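PDB 5J3U: protein Kinase A from Toxoplasma gondii, which binds cAMP through two cyclic nucleotide-binding domains and probably acts as a regulatory subunit that inhibits the kinase's catalytic subunit. Local coordinates for residues Val141-Gly146 against Gly209-Glu214. Residues are numbered along the deposited sequence; the frame is centred on the assembly and turned at random.
Sequences VHILDG and GDYFGE. With CMP (adenosine-3',5'-cyclic-monophosphate), chain B.
Ile143 lies across the CD2-CE2 side of the Tyr211 ring, the two side chains crossing at about a right angle. Its CG2 methyl meets CD2 of Tyr211 at 3.9 Å, approaching the ring obliquely. The other branch, with CG1 anti to the backbone N (chi1 -160°), runs out along the ring until Ile143 CD1 sits 3.7 Å from Tyr211 OH, a hydroxyl hydrogen-bonded to a glycerol probably from the crystallisation liquor. Helix 250-257 also packs on Ile143 and Tyr211: Lys257 touches both, Val250 reaches Ile143 and Leu254 reaches Tyr211. Val141 adds a looser touch, CG1 to the carbonyl O of Gly209 at 4.2 Å. Beside it a water bridges the backbones, accepting from His142 N at 3.2 Å and donating to Gly209 O at 3.3 Å. Within the turn, His142 ND1 donates to the syn side of Asp145 OD2 over 2.7 Å, nearly in the imidazole plane. At the far end of 209-214, where the phosphate-binding cassette of the second cyclic nucleotide-binding domain begins, Gly213 N and Glu214 OE1 both hold the ribose O2' of cAMP, the latter as acceptor at 2.7 Å. The contact thus joins the short 3-10 turn that holds Ile143 to the strand entering that cassette; it is small and mostly apolar, its one polar link a long water bridge.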
# COMPACT_ATOMS: atom_id res chain seq x y z
N VAL A 141 -6.62 5.98 -16.69
CA VAL A 141 -7.08 7.01 -15.76
C VAL A 141 -6.48 8.35 -16.22
O VAL A 141 -5.29 8.61 -16.06
CB VAL A 141 -6.62 6.64 -14.33
CG1 VAL A 141 -6.88 7.75 -13.32
CG2 VAL A 141 -7.25 5.33 -13.86
N HIS A 142 -7.31 9.24 -16.76
CA HIS A 142 -6.77 10.34 -17.58
C HIS A 142 -6.01 11.44 -16.89
O HIS A 142 -5.15 12.08 -17.49
CB HIS A 142 -7.89 10.91 -18.43
CG HIS A 142 -8.41 9.91 -19.36
ND1 HIS A 142 -7.60 9.34 -20.32
CD2 HIS A 142 -9.57 9.21 -19.38
CE1 HIS A 142 -8.28 8.39 -20.95
NE2 HIS A 142 -9.48 8.31 -20.42
N ILE A 143 -6.26 11.60 -15.62
CA ILE A 143 -5.51 12.57 -14.85
C ILE A 143 -4.03 12.17 -14.77
O ILE A 143 -3.17 13.03 -14.57
CB ILE A 143 -6.17 12.71 -13.45
CG1 ILE A 143 -5.75 14.02 -12.80
CG2 ILE A 143 -5.93 11.52 -12.53
CD1 ILE A 143 -6.64 15.14 -13.20
N LEU A 144 -3.72 10.88 -15.01
CA LEU A 144 -2.31 10.44 -15.11
C LEU A 144 -1.73 10.41 -16.53
O LEU A 144 -0.62 9.96 -16.77
CB LEU A 144 -2.19 9.04 -14.48
CG LEU A 144 -2.71 8.98 -13.04
CD1 LEU A 144 -2.45 7.58 -12.54
CD2 LEU A 144 -2.06 10.01 -12.14
N ASP A 145 -2.46 10.92 -17.51
CA ASP A 145 -2.02 10.83 -18.89
C ASP A 145 -0.71 11.56 -19.17
O ASP A 145 -0.04 11.22 -20.12
CB ASP A 145 -3.11 11.31 -19.89
CG ASP A 145 -4.24 10.32 -20.04
OD1 ASP A 145 -4.12 9.16 -19.56
OD2 ASP A 145 -5.27 10.72 -20.64
N GLY A 146 -0.36 12.50 -18.32
CA GLY A 146 0.87 13.26 -18.50
C GLY A 146 2.09 12.55 -18.01
O GLY A 146 3.23 12.90 -18.40
N GLY A 209 -12.91 4.56 -13.09
CA GLY A 209 -11.94 5.47 -13.63
C GLY A 209 -11.95 6.85 -13.01
O GLY A 209 -11.04 7.58 -13.17
N ASP A 210 -13.00 7.18 -12.27
CA ASP A 210 -13.04 8.49 -11.58
C ASP A 210 -12.24 8.48 -10.28
O ASP A 210 -12.10 7.44 -9.65
CB ASP A 210 -14.46 8.82 -11.22
CG ASP A 210 -15.32 9.17 -12.42
OD1 ASP A 210 -14.76 9.62 -13.43
OD2 ASP A 210 -16.55 8.98 -12.36
N TYR A 211 -11.76 9.64 -9.86
CA TYR A 211 -10.99 9.76 -8.61
C TYR A 211 -11.73 10.64 -7.62
O TYR A 211 -12.59 11.44 -8.02
CB TYR A 211 -9.61 10.33 -8.87
CG TYR A 211 -9.63 11.70 -9.49
CD1 TYR A 211 -9.86 12.83 -8.72
CD2 TYR A 211 -9.49 11.84 -10.89
CE1 TYR A 211 -9.94 14.08 -9.33
CE2 TYR A 211 -9.58 13.09 -11.49
CZ TYR A 211 -9.81 14.19 -10.72
OH TYR A 211 -9.89 15.42 -11.38
N PHE A 212 -11.39 10.49 -6.35
CA PHE A 212 -11.90 11.39 -5.31
C PHE A 212 -10.96 11.33 -4.11
O PHE A 212 -10.12 10.44 -4.01
CB PHE A 212 -13.34 11.00 -4.92
CG PHE A 212 -13.51 9.61 -4.39
CD1 PHE A 212 -13.32 9.32 -3.03
CD2 PHE A 212 -13.86 8.55 -5.23
CE1 PHE A 212 -13.53 8.07 -2.50
CE2 PHE A 212 -14.04 7.26 -4.70
CZ PHE A 212 -13.86 7.00 -3.35
N GLY A 213 -11.13 12.27 -3.15
CA GLY A 213 -10.36 12.25 -1.94
C GLY A 213 -9.06 13.01 -2.09
O GLY A 213 -8.19 12.87 -1.24
N GLU A 214 -8.92 13.82 -3.15
CA GLU A 214 -7.70 14.58 -3.34
C GLU A 214 -7.67 15.86 -2.50
O GLU A 214 -6.59 16.31 -2.18
CB GLU A 214 -7.42 14.97 -4.79
CG GLU A 214 -8.23 16.09 -5.44
CD GLU A 214 -9.72 15.85 -5.70
OE1 GLU A 214 -10.31 14.89 -5.21
OE2 GLU A 214 -10.36 16.66 -6.44
P CMP B . -11.92 15.23 -0.09
O1P CMP B . -10.58 14.71 0.22
O2P CMP B . -12.35 16.56 0.53
O5' CMP B . -12.98 14.10 0.33
C5' CMP B . -14.33 14.27 -0.12
C4' CMP B . -14.22 14.24 -1.65
O4' CMP B . -15.45 14.42 -2.36
C3' CMP B . -13.42 15.43 -2.14
O3' CMP B . -12.06 15.28 -1.71
C2' CMP B . -13.66 15.41 -3.63
O2' CMP B . -12.84 14.41 -4.29
C1' CMP B . -15.09 14.86 -3.65
N9 CMP B . -16.05 15.84 -4.06
C8 CMP B . -17.01 15.58 -4.96
N7 CMP B . -17.83 16.68 -5.12
C5 CMP B . -17.40 17.64 -4.27
C6 CMP B . -17.78 19.04 -3.92
N6 CMP B . -18.85 19.66 -4.52
N1 CMP B . -17.02 19.64 -3.00
C2 CMP B . -15.97 19.08 -2.34
N3 CMP B . -15.57 17.80 -2.63
C4 CMP B . -16.21 17.08 -3.57
O HOH W 1 -10.41 8.65 -16.20